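PDB 5MYP: aldehyde dehydrogenase from Trypanosoma brucei, which probably oxidises aldehydes to the corresponding carboxylic acids with NAD+ as the electron acceptor. Local coordinates for residues T12-I17 against G182-T187; E112-P117 against R457-R462; D289-V294 against Q306-S311; E327-G332 against A348-T353; L393-F398 against S410-G415. One frame throughout, in Å; residues are numbered along the deposited sequence.

Interaction 1. Residues T12-I17 against G182-T187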
# COMPACT_ATOMS: atom_id res chain seq x y z
N THR A 12 -16.11 -22.07 13.49
CA THR A 12 -15.36 -21.64 14.67
C THR A 12 -16.31 -20.86 15.56
O THR A 12 -17.00 -19.95 15.09
CB THR A 12 -14.17 -20.75 14.28
OG1 THR A 12 -13.41 -21.39 13.25
CG2 THR A 12 -13.28 -20.47 15.50
N SER A 13 -16.36 -21.21 16.85
CA SER A 13 -17.19 -20.48 17.80
C SER A 13 -16.66 -19.06 17.95
O SER A 13 -15.44 -18.84 17.88
CB SER A 13 -17.22 -21.17 19.17
OG SER A 13 -16.00 -20.98 19.87
N LEU A 14 -17.57 -18.11 18.15
CA LEU A 14 -17.19 -16.70 18.27
C LEU A 14 -16.25 -16.44 19.44
O LEU A 14 -15.37 -15.58 19.35
CB LEU A 14 -18.44 -15.81 18.36
CG LEU A 14 -19.41 -15.85 17.17
CD1 LEU A 14 -20.60 -14.94 17.41
CD2 LEU A 14 -18.69 -15.47 15.88
N GLU A 15 -16.42 -17.19 20.53
CA GLU A 15 -15.57 -17.08 21.72
C GLU A 15 -14.12 -17.54 21.45
O GLU A 15 -13.19 -17.00 22.05
CB GLU A 15 -16.17 -17.89 22.88
CG GLU A 15 -15.25 -18.08 24.07
CD GLU A 15 -15.91 -18.85 25.20
OE1 GLU A 15 -15.21 -19.62 25.89
OE2 GLU A 15 -17.14 -18.69 25.39
N ASN A 16 -13.95 -18.52 20.56
CA ASN A 16 -12.62 -19.03 20.18
C ASN A 16 -11.84 -18.14 19.20
O ASN A 16 -10.62 -18.29 19.09
CB ASN A 16 -12.70 -20.46 19.61
CG ASN A 16 -12.94 -21.52 20.68
OD1 ASN A 16 -12.70 -21.29 21.87
ND2 ASN A 16 -13.40 -22.69 20.26
N ILE A 17 -12.52 -17.23 18.50
CA ILE A 17 -11.86 -16.37 17.51
C ILE A 17 -10.77 -15.47 18.15
O ILE A 17 -9.65 -15.47 17.65
CB ILE A 17 -12.89 -15.60 16.63
CG1 ILE A 17 -13.56 -16.59 15.67
CG2 ILE A 17 -12.22 -14.46 15.86
CD1 ILE A 17 -14.83 -16.07 15.02
N GLY A 182 -19.08 -18.25 7.91
CA GLY A 182 -19.61 -17.28 6.94
C GLY A 182 -19.46 -15.86 7.44
O GLY A 182 -18.40 -15.48 7.95
N VAL A 183 -20.52 -15.07 7.31
CA VAL A 183 -20.49 -13.64 7.62
C VAL A 183 -20.25 -13.39 9.10
O VAL A 183 -19.45 -12.53 9.45
CB VAL A 183 -21.79 -12.93 7.15
CG1 VAL A 183 -21.84 -11.48 7.63
CG2 VAL A 183 -21.88 -12.98 5.63
N SER A 184 -20.95 -14.13 9.96
CA SER A 184 -20.81 -13.99 11.42
C SER A 184 -19.36 -14.15 11.87
O SER A 184 -18.83 -13.31 12.62
CB SER A 184 -21.70 -15.01 12.14
OG SER A 184 -21.41 -15.06 13.53
N GLU A 185 -18.71 -15.21 11.39
CA GLU A 185 -17.35 -15.53 11.81
C GLU A 185 -16.32 -14.60 11.15
O GLU A 185 -15.32 -14.24 11.78
CB GLU A 185 -17.01 -17.00 11.52
CG GLU A 185 -17.83 -17.99 12.37
CD GLU A 185 -19.22 -18.30 11.83
OE1 GLU A 185 -19.58 -17.82 10.73
OE2 GLU A 185 -19.97 -19.04 12.49
N THR A 186 -16.58 -14.20 9.91
CA THR A 186 -15.72 -13.23 9.20
C THR A 186 -15.80 -11.85 9.85
O THR A 186 -14.77 -11.21 10.05
CB THR A 186 -16.08 -13.14 7.71
OG1 THR A 186 -16.04 -14.44 7.12
CG2 THR A 186 -15.12 -12.22 6.95
N THR A 187 -17.01 -11.41 10.17
CA THR A 187 -17.22 -10.16 10.91
C THR A 187 -16.46 -10.19 12.24
O THR A 187 -15.80 -9.21 12.59
CB THR A 187 -18.72 -9.90 11.16
OG1 THR A 187 -19.39 -9.79 9.90
CG2 THR A 187 -18.95 -8.61 11.95
O HOH W 1 -19.52 -19.59 14.91

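Interaction 2. Residues E112-P117 against R457-R462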
# COMPACT_ATOMS: atom_id res chain seq x y z
N GLU A 112 20.82 2.18 4.65
CA GLU A 112 20.32 0.85 4.28
C GLU A 112 18.80 0.82 4.31
O GLU A 112 18.18 1.56 5.07
CB GLU A 112 20.78 -0.19 5.30
CG GLU A 112 22.19 -0.72 5.13
CD GLU A 112 22.49 -1.86 6.11
OE1 GLU A 112 21.67 -2.14 7.01
OE2 GLU A 112 23.55 -2.48 5.98
N LEU A 113 18.21 -0.04 3.48
CA LEU A 113 16.78 -0.37 3.56
C LEU A 113 16.68 -1.82 4.04
O LEU A 113 17.02 -2.74 3.30
CB LEU A 113 16.09 -0.19 2.21
CG LEU A 113 16.28 1.17 1.53
CD1 LEU A 113 15.51 1.21 0.21
CD2 LEU A 113 15.87 2.32 2.43
N GLN A 114 16.27 -2.01 5.29
CA GLN A 114 16.11 -3.35 5.88
C GLN A 114 14.66 -3.79 5.73
O GLN A 114 13.77 -2.95 5.61
CB GLN A 114 16.50 -3.34 7.36
CG GLN A 114 17.96 -2.97 7.63
CD GLN A 114 18.32 -2.97 9.11
OE1 GLN A 114 17.49 -3.24 9.97
NE2 GLN A 114 19.59 -2.65 9.40
N TYR A 115 14.43 -5.10 5.72
CA TYR A 115 13.07 -5.65 5.68
C TYR A 115 12.79 -6.35 6.99
O TYR A 115 13.61 -7.14 7.46
CB TYR A 115 12.92 -6.63 4.52
CG TYR A 115 13.03 -5.93 3.19
CD1 TYR A 115 11.90 -5.39 2.58
CD2 TYR A 115 14.26 -5.77 2.56
CE1 TYR A 115 11.98 -4.73 1.36
CE2 TYR A 115 14.36 -5.12 1.34
CZ TYR A 115 13.22 -4.60 0.74
OH TYR A 115 13.32 -3.96 -0.46
N GLU A 116 11.64 -6.06 7.60
CA GLU A 116 11.23 -6.70 8.85
C GLU A 116 9.81 -7.25 8.75
O GLU A 116 9.00 -6.73 7.97
CB GLU A 116 11.35 -5.73 10.04
CG GLU A 116 10.48 -4.48 9.95
CD GLU A 116 10.47 -3.64 11.21
OE1 GLU A 116 11.16 -3.98 12.20
OE2 GLU A 116 9.75 -2.62 11.23
N PRO A 117 9.49 -8.30 9.53
CA PRO A 117 8.11 -8.79 9.57
C PRO A 117 7.12 -7.76 10.12
O PRO A 117 7.53 -6.85 10.84
CB PRO A 117 8.18 -10.00 10.51
CG PRO A 117 9.61 -10.40 10.53
CD PRO A 117 10.40 -9.15 10.33
N ARG A 457 12.26 -0.82 6.08
CA ARG A 457 12.66 0.07 7.16
C ARG A 457 13.99 0.76 6.87
O ARG A 457 15.03 0.10 6.92
CB ARG A 457 12.75 -0.73 8.45
CG ARG A 457 12.94 0.10 9.71
CD ARG A 457 13.24 -0.83 10.86
NE ARG A 457 13.12 -0.24 12.20
CZ ARG A 457 13.59 -0.81 13.31
NH1 ARG A 457 14.22 -1.98 13.27
NH2 ARG A 457 13.43 -0.20 14.49
N PRO A 458 13.98 2.07 6.57
CA PRO A 458 15.24 2.78 6.31
C PRO A 458 16.09 2.96 7.57
O PRO A 458 15.55 3.25 8.64
CB PRO A 458 14.77 4.14 5.78
CG PRO A 458 13.43 4.33 6.37
CD PRO A 458 12.82 2.96 6.36
N VAL A 459 17.40 2.77 7.42
CA VAL A 459 18.35 2.96 8.50
C VAL A 459 19.45 3.91 8.01
O VAL A 459 20.03 3.68 6.95
CB VAL A 459 18.97 1.62 8.95
CG1 VAL A 459 19.99 1.85 10.07
CG2 VAL A 459 17.88 0.64 9.38
N MET A 460 19.71 4.97 8.77
CA MET A 460 20.77 5.94 8.48
C MET A 460 21.77 5.93 9.63
O MET A 460 21.38 6.21 10.77
CB MET A 460 20.19 7.34 8.30
CG MET A 460 21.22 8.46 8.30
SD MET A 460 20.52 10.09 8.03
CE MET A 460 20.48 10.16 6.24
N ARG A 461 23.04 5.64 9.34
CA ARG A 461 24.08 5.61 10.37
C ARG A 461 25.06 6.76 10.17
O ARG A 461 25.64 6.92 9.08
CB ARG A 461 24.80 4.27 10.38
CG ARG A 461 23.85 3.07 10.41
CD ARG A 461 24.47 1.83 11.03
NE ARG A 461 23.58 0.67 10.92
CZ ARG A 461 23.41 -0.06 9.81
NH1 ARG A 461 24.08 0.21 8.68
NH2 ARG A 461 22.56 -1.09 9.84
N ARG A 462 25.20 7.59 11.20
CA ARG A 462 26.08 8.76 11.18
C ARG A 462 27.16 8.61 12.23
O ARG A 462 27.07 7.76 13.14
CB ARG A 462 25.27 10.03 11.44
CG ARG A 462 24.06 10.20 10.52
CD ARG A 462 23.51 11.63 10.49
NE ARG A 462 24.54 12.66 10.70
CZ ARG A 462 25.08 13.45 9.78
NH1 ARG A 462 24.72 13.41 8.49
NH2 ARG A 462 26.01 14.33 10.15
O HOH W 2 14.91 -3.66 10.60

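Interaction 3. Residues D289-V294 against Q306-S311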
# COMPACT_ATOMS: atom_id res chain seq x y z
N ASP A 289 -18.23 -33.26 -28.67
CA ASP A 289 -19.54 -33.33 -29.32
C ASP A 289 -20.60 -33.95 -28.41
O ASP A 289 -21.71 -33.41 -28.30
CB ASP A 289 -19.42 -34.13 -30.63
CG ASP A 289 -20.69 -34.08 -31.48
OD1 ASP A 289 -21.29 -33.00 -31.64
OD2 ASP A 289 -21.08 -35.14 -32.01
N LYS A 290 -20.26 -35.06 -27.75
CA LYS A 290 -21.23 -35.78 -26.91
C LYS A 290 -21.75 -34.94 -25.75
O LYS A 290 -22.96 -34.92 -25.49
CB LYS A 290 -20.65 -37.10 -26.39
CG LYS A 290 -21.70 -37.97 -25.69
CD LYS A 290 -21.25 -39.41 -25.50
CE LYS A 290 -22.32 -40.19 -24.75
NZ LYS A 290 -22.12 -41.66 -24.84
N PHE A 291 -20.85 -34.24 -25.05
CA PHE A 291 -21.25 -33.36 -23.94
C PHE A 291 -22.26 -32.31 -24.41
O PHE A 291 -23.32 -32.16 -23.81
CB PHE A 291 -20.02 -32.68 -23.31
CG PHE A 291 -20.38 -31.65 -22.27
CD1 PHE A 291 -20.72 -32.04 -20.98
CD2 PHE A 291 -20.38 -30.29 -22.58
CE1 PHE A 291 -21.06 -31.09 -20.02
CE2 PHE A 291 -20.71 -29.34 -21.63
CZ PHE A 291 -21.05 -29.74 -20.35
N LEU A 292 -21.92 -31.61 -25.50
CA LEU A 292 -22.79 -30.57 -26.04
C LEU A 292 -24.13 -31.11 -26.53
O LEU A 292 -25.18 -30.53 -26.24
CB LEU A 292 -22.09 -29.79 -27.17
CG LEU A 292 -20.96 -28.85 -26.72
CD1 LEU A 292 -20.18 -28.34 -27.93
CD2 LEU A 292 -21.51 -27.70 -25.89
N LYS A 293 -24.11 -32.24 -27.25
CA LYS A 293 -25.34 -32.88 -27.73
C LYS A 293 -26.29 -33.26 -26.59
O LYS A 293 -27.51 -33.04 -26.70
CB LYS A 293 -25.03 -34.13 -28.55
CG LYS A 293 -24.56 -33.84 -29.97
CD LYS A 293 -24.10 -35.12 -30.65
CE LYS A 293 -24.13 -35.01 -32.16
NZ LYS A 293 -23.57 -36.25 -32.77
N VAL A 294 -25.74 -33.81 -25.51
CA VAL A 294 -26.53 -34.20 -24.33
C VAL A 294 -27.11 -32.97 -23.64
O VAL A 294 -28.29 -32.95 -23.28
CB VAL A 294 -25.72 -35.07 -23.33
CG1 VAL A 294 -26.49 -35.33 -22.05
CG2 VAL A 294 -25.33 -36.40 -23.98
N GLN A 306 -26.95 -37.28 -13.94
CA GLN A 306 -25.76 -38.04 -13.56
C GLN A 306 -24.63 -37.90 -14.60
O GLN A 306 -23.47 -37.79 -14.22
CB GLN A 306 -26.11 -39.52 -13.39
CG GLN A 306 -25.00 -40.37 -12.77
CD GLN A 306 -25.40 -41.83 -12.65
OE1 GLN A 306 -26.47 -42.15 -12.12
NE2 GLN A 306 -24.55 -42.72 -13.15
N PHE A 307 -24.99 -37.89 -15.88
CA PHE A 307 -24.01 -37.69 -16.96
C PHE A 307 -23.31 -36.33 -16.86
O PHE A 307 -22.09 -36.24 -17.03
CB PHE A 307 -24.68 -37.84 -18.34
CG PHE A 307 -23.78 -37.50 -19.49
CD1 PHE A 307 -22.97 -38.46 -20.07
CD2 PHE A 307 -23.76 -36.20 -20.01
CE1 PHE A 307 -22.14 -38.15 -21.14
CE2 PHE A 307 -22.92 -35.88 -21.07
CZ PHE A 307 -22.12 -36.85 -21.64
N LEU A 308 -24.10 -35.28 -16.60
CA LEU A 308 -23.55 -33.93 -16.48
C LEU A 308 -22.71 -33.75 -15.21
O LEU A 308 -21.70 -33.04 -15.24
CB LEU A 308 -24.66 -32.88 -16.54
CG LEU A 308 -25.38 -32.75 -17.89
CD1 LEU A 308 -26.58 -31.83 -17.77
CD2 LEU A 308 -24.43 -32.26 -18.98
N GLU A 309 -23.11 -34.39 -14.12
CA GLU A 309 -22.32 -34.36 -12.87
C GLU A 309 -21.02 -35.16 -12.98
O GLU A 309 -20.07 -34.87 -12.24
CB GLU A 309 -23.15 -34.80 -11.66
CG GLU A 309 -24.32 -33.87 -11.32
CD GLU A 309 -23.92 -32.56 -10.63
OE1 GLU A 309 -22.73 -32.20 -10.61
OE2 GLU A 309 -24.82 -31.88 -10.10
N GLU A 310 -20.98 -36.14 -13.89
CA GLU A 310 -19.75 -36.89 -14.21
C GLU A 310 -18.88 -36.24 -15.32
O GLU A 310 -17.82 -36.77 -15.65
CB GLU A 310 -20.09 -38.33 -14.63
CG GLU A 310 -20.62 -39.19 -13.49
CD GLU A 310 -21.13 -40.55 -13.96
OE1 GLU A 310 -20.99 -40.90 -15.16
OE2 GLU A 310 -21.70 -41.28 -13.12
N SER A 311 -19.31 -35.09 -15.85
CA SER A 311 -18.61 -34.44 -16.96
C SER A 311 -17.32 -33.74 -16.52
O SER A 311 -17.04 -33.59 -15.32
CB SER A 311 -19.53 -33.42 -17.65
OG SER A 311 -19.69 -32.24 -16.88

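Interaction 4. Residues E327-G332 against A348-T353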
# COMPACT_ATOMS: atom_id res chain seq x y z
N GLU A 327 -30.24 -14.97 -17.32
CA GLU A 327 -30.85 -13.67 -17.66
C GLU A 327 -29.94 -12.78 -18.51
O GLU A 327 -30.45 -11.99 -19.32
CB GLU A 327 -31.30 -12.90 -16.41
CG GLU A 327 -32.53 -13.45 -15.70
CD GLU A 327 -33.74 -13.53 -16.61
OE1 GLU A 327 -34.26 -14.65 -16.79
OE2 GLU A 327 -34.18 -12.48 -17.14
N PHE A 328 -28.62 -12.89 -18.33
CA PHE A 328 -27.66 -12.16 -19.18
C PHE A 328 -27.75 -12.50 -20.67
O PHE A 328 -27.41 -11.65 -21.50
CB PHE A 328 -26.20 -12.37 -18.71
CG PHE A 328 -25.81 -11.60 -17.45
CD1 PHE A 328 -26.55 -10.51 -16.97
CD2 PHE A 328 -24.65 -11.97 -16.78
CE1 PHE A 328 -26.14 -9.84 -15.82
CE2 PHE A 328 -24.24 -11.29 -15.64
CZ PHE A 328 -24.98 -10.22 -15.16
N MET A 329 -28.20 -13.70 -21.01
CA MET A 329 -28.40 -14.09 -22.42
C MET A 329 -29.45 -13.23 -23.14
O MET A 329 -29.45 -13.17 -24.37
CB MET A 329 -28.77 -15.57 -22.54
CG MET A 329 -27.67 -16.53 -22.14
SD MET A 329 -28.11 -18.26 -22.42
CE MET A 329 -26.81 -19.09 -21.50
N LYS A 330 -30.34 -12.57 -22.39
CA LYS A 330 -31.36 -11.68 -22.95
C LYS A 330 -30.79 -10.36 -23.49
O LYS A 330 -31.43 -9.70 -24.30
CB LYS A 330 -32.44 -11.36 -21.91
CG LYS A 330 -33.11 -12.55 -21.24
CD LYS A 330 -33.87 -13.43 -22.21
CE LYS A 330 -34.51 -14.61 -21.50
NZ LYS A 330 -35.39 -14.21 -20.37
N GLY A 331 -29.60 -9.98 -23.02
CA GLY A 331 -28.96 -8.73 -23.45
C GLY A 331 -28.31 -8.73 -24.82
O GLY A 331 -27.73 -7.72 -25.22
N GLY A 332 -28.38 -9.85 -25.55
CA GLY A 332 -27.97 -9.90 -26.95
C GLY A 332 -28.48 -11.13 -27.68
O GLY A 332 -29.27 -11.91 -27.14
N ALA A 348 -23.16 -23.91 -20.73
CA ALA A 348 -22.09 -24.00 -21.72
C ALA A 348 -21.62 -22.60 -22.13
O ALA A 348 -22.40 -21.65 -22.04
CB ALA A 348 -22.55 -24.78 -22.95
N PRO A 349 -20.36 -22.46 -22.58
CA PRO A 349 -19.89 -21.16 -23.05
C PRO A 349 -20.80 -20.61 -24.15
O PRO A 349 -21.14 -21.33 -25.09
CB PRO A 349 -18.48 -21.44 -23.58
CG PRO A 349 -18.06 -22.69 -22.90
CD PRO A 349 -19.31 -23.49 -22.69
N THR A 350 -21.20 -19.35 -23.99
CA THR A 350 -22.22 -18.74 -24.82
C THR A 350 -21.72 -17.39 -25.32
O THR A 350 -21.34 -16.54 -24.53
CB THR A 350 -23.52 -18.56 -24.02
OG1 THR A 350 -24.00 -19.85 -23.62
CG2 THR A 350 -24.60 -17.84 -24.84
N ILE A 351 -21.70 -17.23 -26.65
CA ILE A 351 -21.24 -16.01 -27.30
C ILE A 351 -22.45 -15.16 -27.67
O ILE A 351 -23.34 -15.63 -28.39
CB ILE A 351 -20.43 -16.31 -28.58
CG1 ILE A 351 -19.28 -17.29 -28.28
CG2 ILE A 351 -19.89 -15.01 -29.19
CD1 ILE A 351 -18.53 -17.75 -29.51
N LEU A 352 -22.49 -13.93 -27.16
CA LEU A 352 -23.56 -12.99 -27.46
C LEU A 352 -23.07 -11.94 -28.44
O LEU A 352 -21.97 -11.40 -28.28
CB LEU A 352 -24.06 -12.28 -26.19
CG LEU A 352 -24.65 -13.10 -25.05
CD1 LEU A 352 -25.13 -12.15 -23.97
CD2 LEU A 352 -25.80 -13.98 -25.53
N THR A 353 -23.89 -11.64 -29.45
CA THR A 353 -23.63 -10.55 -30.39
C THR A 353 -24.80 -9.56 -30.34
O THR A 353 -25.80 -9.82 -29.65
CB THR A 353 -23.47 -11.07 -31.83
OG1 THR A 353 -24.64 -11.79 -32.22
CG2 THR A 353 -22.25 -11.98 -31.93

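Interaction 5. Residues L393-F398 against S410-G415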
# COMPACT_ATOMS: atom_id res chain seq x y z
N LEU A 393 -9.01 -6.20 -13.60
CA LEU A 393 -7.81 -6.88 -13.13
C LEU A 393 -6.87 -7.25 -14.29
O LEU A 393 -5.65 -7.23 -14.12
CB LEU A 393 -8.19 -8.14 -12.35
CG LEU A 393 -7.09 -8.87 -11.59
CD1 LEU A 393 -6.36 -7.94 -10.63
CD2 LEU A 393 -7.68 -10.05 -10.83
N ALA A 394 -7.44 -7.57 -15.45
CA ALA A 394 -6.65 -7.89 -16.64
C ALA A 394 -7.21 -7.19 -17.87
O ALA A 394 -8.39 -6.85 -17.92
CB ALA A 394 -6.61 -9.40 -16.85
N LEU A 395 -6.34 -6.94 -18.84
CA LEU A 395 -6.73 -6.44 -20.15
C LEU A 395 -5.95 -7.24 -21.18
O LEU A 395 -4.73 -7.40 -21.04
CB LEU A 395 -6.44 -4.94 -20.27
CG LEU A 395 -6.77 -4.26 -21.61
CD1 LEU A 395 -7.23 -2.82 -21.38
CD2 LEU A 395 -5.60 -4.29 -22.58
N TYR A 396 -6.63 -7.72 -22.21
CA TYR A 396 -6.04 -8.60 -23.20
C TYR A 396 -6.13 -7.96 -24.58
O TYR A 396 -7.18 -7.43 -24.95
CB TYR A 396 -6.75 -9.95 -23.18
CG TYR A 396 -6.74 -10.61 -21.81
CD1 TYR A 396 -5.54 -10.85 -21.15
CD2 TYR A 396 -7.93 -11.00 -21.19
CE1 TYR A 396 -5.51 -11.46 -19.91
CE2 TYR A 396 -7.91 -11.62 -19.94
CZ TYR A 396 -6.70 -11.84 -19.31
OH TYR A 396 -6.66 -12.46 -18.08
N VAL A 397 -5.03 -8.00 -25.34
CA VAL A 397 -4.98 -7.44 -26.69
C VAL A 397 -4.39 -8.48 -27.64
O VAL A 397 -3.27 -8.93 -27.44
CB VAL A 397 -4.10 -6.17 -26.75
CG1 VAL A 397 -4.12 -5.56 -28.16
CG2 VAL A 397 -4.56 -5.15 -25.72
N PHE A 398 -5.17 -8.87 -28.65
CA PHE A 398 -4.68 -9.74 -29.71
C PHE A 398 -4.37 -8.89 -30.94
O PHE A 398 -5.28 -8.27 -31.51
CB PHE A 398 -5.69 -10.84 -30.04
CG PHE A 398 -5.77 -11.91 -28.99
CD1 PHE A 398 -6.56 -11.73 -27.86
CD2 PHE A 398 -5.05 -13.09 -29.12
CE1 PHE A 398 -6.64 -12.72 -26.88
CE2 PHE A 398 -5.12 -14.08 -28.15
CZ PHE A 398 -5.92 -13.89 -27.03
N SER A 410 -1.12 2.34 -23.51
CA SER A 410 -0.87 3.68 -23.00
C SER A 410 -2.15 4.47 -22.67
O SER A 410 -2.09 5.42 -21.88
CB SER A 410 0.01 4.46 -23.98
OG SER A 410 -0.67 4.72 -25.19
N ARG A 411 -3.29 4.08 -23.24
CA ARG A 411 -4.56 4.80 -23.05
C ARG A 411 -5.59 4.06 -22.18
O ARG A 411 -6.73 4.53 -22.04
CB ARG A 411 -5.18 5.11 -24.43
CG ARG A 411 -4.34 6.03 -25.30
CD ARG A 411 -4.42 7.47 -24.84
NE ARG A 411 -3.50 8.34 -25.58
CZ ARG A 411 -3.40 9.66 -25.42
NH1 ARG A 411 -4.17 10.31 -24.55
NH2 ARG A 411 -2.52 10.35 -26.15
N THR A 412 -5.20 2.92 -21.59
CA THR A 412 -6.06 2.17 -20.67
C THR A 412 -5.34 1.90 -19.35
O THR A 412 -4.11 1.97 -19.28
CB THR A 412 -6.48 0.81 -21.27
OG1 THR A 412 -5.31 0.04 -21.58
CG2 THR A 412 -7.32 1.01 -22.52
N SER A 413 -6.13 1.59 -18.32
CA SER A 413 -5.60 1.17 -17.02
C SER A 413 -6.22 -0.16 -16.60
O SER A 413 -7.43 -0.35 -16.71
CB SER A 413 -5.86 2.24 -15.97
OG SER A 413 -5.34 1.83 -14.72
N SER A 414 -5.38 -1.07 -16.14
CA SER A 414 -5.81 -2.40 -15.71
C SER A 414 -4.76 -2.97 -14.77
O SER A 414 -3.65 -2.46 -14.70
CB SER A 414 -5.97 -3.32 -16.92
OG SER A 414 -4.77 -3.39 -17.67
N GLY A 415 -5.13 -4.02 -14.04
CA GLY A 415 -4.19 -4.71 -13.15
C GLY A 415 -3.01 -5.32 -13.89
O GLY A 415 -1.92 -5.42 -13.33

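Interaction 1. Residues T12-I17 against G182-T187
Glu185 lies against the turn that opens the N-terminal helix, and its CG sits 3.5 Å from the carbonyl oxygen of Thr12, Thr12 O. The side chain of Glu185 is bent at chi2 (82°), which turns CD back toward the start of its own helix. There OE1 accepts from Gly182 N over 2.9 Å, met from above the carboxylate plane, so the acid closes on the N-cap residue of helix 183-191. The other oxygen, OE2, accepts a hydrogen bond from a water that also donates to Thr12 O, and this water is the polar link between the two segments. A negative charge at this N-terminal end would probably be favoured by the helix dipole.

Leu14 comes in beside it. One branch does most of the touching: CD2 of Leu14 lies 3.6 Å from Ser184 OG, a van der Waals contact at the solvent-exposed border. CD2 also reaches the backbone of Glu185, at 4.3 Å from its CA.

Ile17 fills the inner side, where its CD1 tip meets Glu185 O at 3.8 Å. Thr12 and Asn180 are joined through both backbone and the Thr12 hydroxyl, so the chain before helix 16-29 is tied to the loop between strand 176-178 and helix 183-191. Leu14 and Ile17 continue onto Ala188 of that second helix, and Ile17 also touches Val189 and Val179.

Interaction 2. Residues E112-P117 against R457-R462
Glu112 pairs with Val459 within the antiparallel ladder of strands 110-124 and 454-461, whose sheet runs on across the dimer interface through residues 459-461, as in the oligomerisation arm of this family. Two backbone bonds join the pair. Glu112 OE1, met from above its carboxylate plane, takes Arg461 NH2 in a 3.1 Å salt bridge; Arg461 also pairs with Asp110 and with Glu409 of the second subunit. Leu113, on the other face, lays CD2 against Pro458 CB at 4.0 Å. Gln114 returns to the face of Glu112 and is bonded twice to the backbone of Arg457. Its extended chain runs over Val459 CG2, 3.6 Å from Gln114 CD, and its NE2 gives Glu112 OE1 a second, nearly straight bond (175°). Glu116 OE1 lies over one face of the Arg457 guanidinium, 3.8 Å from NH1, a long salt bridge of charges alone; the planes are 15° apart, and OE2 bonds Ser413 of the second subunit. Arg457 bonds Ser414 there, and a water 2.7 Å from Gln114 OE1 also binds Arg457 NH1.

Interaction 3. Residues D289-V294 against Q306-S311
Phe307 pushes its ring into the hollow that Lys290, Phe291 and Val294 form along one side of helix 289-296, a helix-to-helix contact in which two short neighbouring helices, joined by a loop, pack through aromatic bumps. CG of Phe307 stands anti to the backbone N (chi1 174°), on a residue that already points toward the other helix. Val294 sits over one face: its CG2 makes a CH-pi contact, 4.2 Å from the ring centroid, while CG1 touches Phe307 CD2 at 3.5 Å. At the ring's edge lies the backbone of Phe291, with CA 4.2 Å from Phe307 CE2. The methylene CE of Lys290 comes to the ring obliquely near CE1, at the exposed end.

Phe291 is the answering bump. It enters a second hollow, between Leu308 and Ser311, where its CE1 is 3.7 Å from Leu308 CD2 and touches Ser311 CB as well. The two aromatic rings meet only loosely, CD1 of Phe291 being 4.4 Å from CE2 of Phe307.

Around them, Leu308 also touches Thr344, and Lys290 touches Leu299 in the connecting loop; Leu292 turns to helix 272-287. The polar wall of the second hollow is fixed within its own segment: the hydroxyl of Ser311 donates to Leu308 O over 2.7 Å, and that same OG lies 3.6 Å from Phe291 CE1.

Interaction 4. Residues E327-G332 against A348-T353
Leu352 makes van der Waals contacts with carbonyl oxygens, reaching from strand 346-353 to the C-terminal turn of helix 319-328. Its CD1 lies 3.4 Å from Phe328 O and its CD2 3.9 Å from Met329 O, so the two methyls meet the backbone of the turn more than its side chains. Met329 adds a contact of the same kind with a hydroxyl: with chi3 near 180° (-167°) its CE methyl is carried out to 3.6 Å from Thr350 OG1, the two side chains crossing at about a right angle.

A 3-10 segment, 329-330, and Gly331-Gly332 lead from helix 319-328 into strand 333-336, which pairs antiparallel with 346-353 in the mixed sheet; Met329 and Leu352 both also touch Ile370 of the adjacent strand.

Backbone meets backbone at Gly332, whose CA lies 3.5 Å from Thr353 O; a CB would collide with that oxygen. Among polar groups, Thr350 OG1 donates to Ala348 O over 2.9 Å from above the carbonyl plane, and also bonds Gly338 N.

Interaction 5. Residues L393-F398 against S410-G415
Leu395 points its CB from strand 395-398 at the loop that follows helix 402-411, and Thr412 crosses its side chain at about a right angle. The methyl CD1 of Leu395 lies 3.5 Å from Thr412 OG1 and also touches its CB and CG2, so the threonine is met across its whole branched end. The leucine CG stands anti to the backbone N (chi1 179°), beside the carbonyl carbon.

Ser414 faces the root of the same leucine: its OG is 3.5 Å from Leu395 CB. The two hydroxyls have polar partners elsewhere, Thr412 with Val408 O, Ser414 with Ala416 O, and both with Arg457 of the second subunit.

At the other end the backbones close up. Leu393 O comes 3.1 Å from Gly415 CA, where a side chain on the glycine would collide with that oxygen. Leu393 has its CB bond directed away from 410-415; the nearest atoms of its side chain are about 4 Å from those of the side chains of Cys259 and Glu223, the predicted active-site residues.

The contact closes the beta-alpha-beta unit of strand 395-398, helix 402-411 and strand 417-419. Leu395 also packs on Val408 of that helix and on Pro229 of the neighbouring strand 229-232, while Thr412 rests on helix 379-387.

Overall arrangement
From the N terminus, interaction 1 closes the first long loop, bringing the start of helix 16-29 to helix 183-191. Interaction 2 opens inside that loop and closes far beyond it, so the two cross; its strands lie in the seven-stranded sheet and carry it to the second subunit. Interactions 3, 4 and 5 are short local loops in series, all nested inside interaction 2. Interactions 3 and 4 are adjacent and touch through Leu292 and Ala348, whereas 4 and 5 reach the same eight-stranded sheet, their centres 23 Å apart. Interactions 2 and 5 both meet the second subunit, each contributing residues that pair with the other's counterparts there.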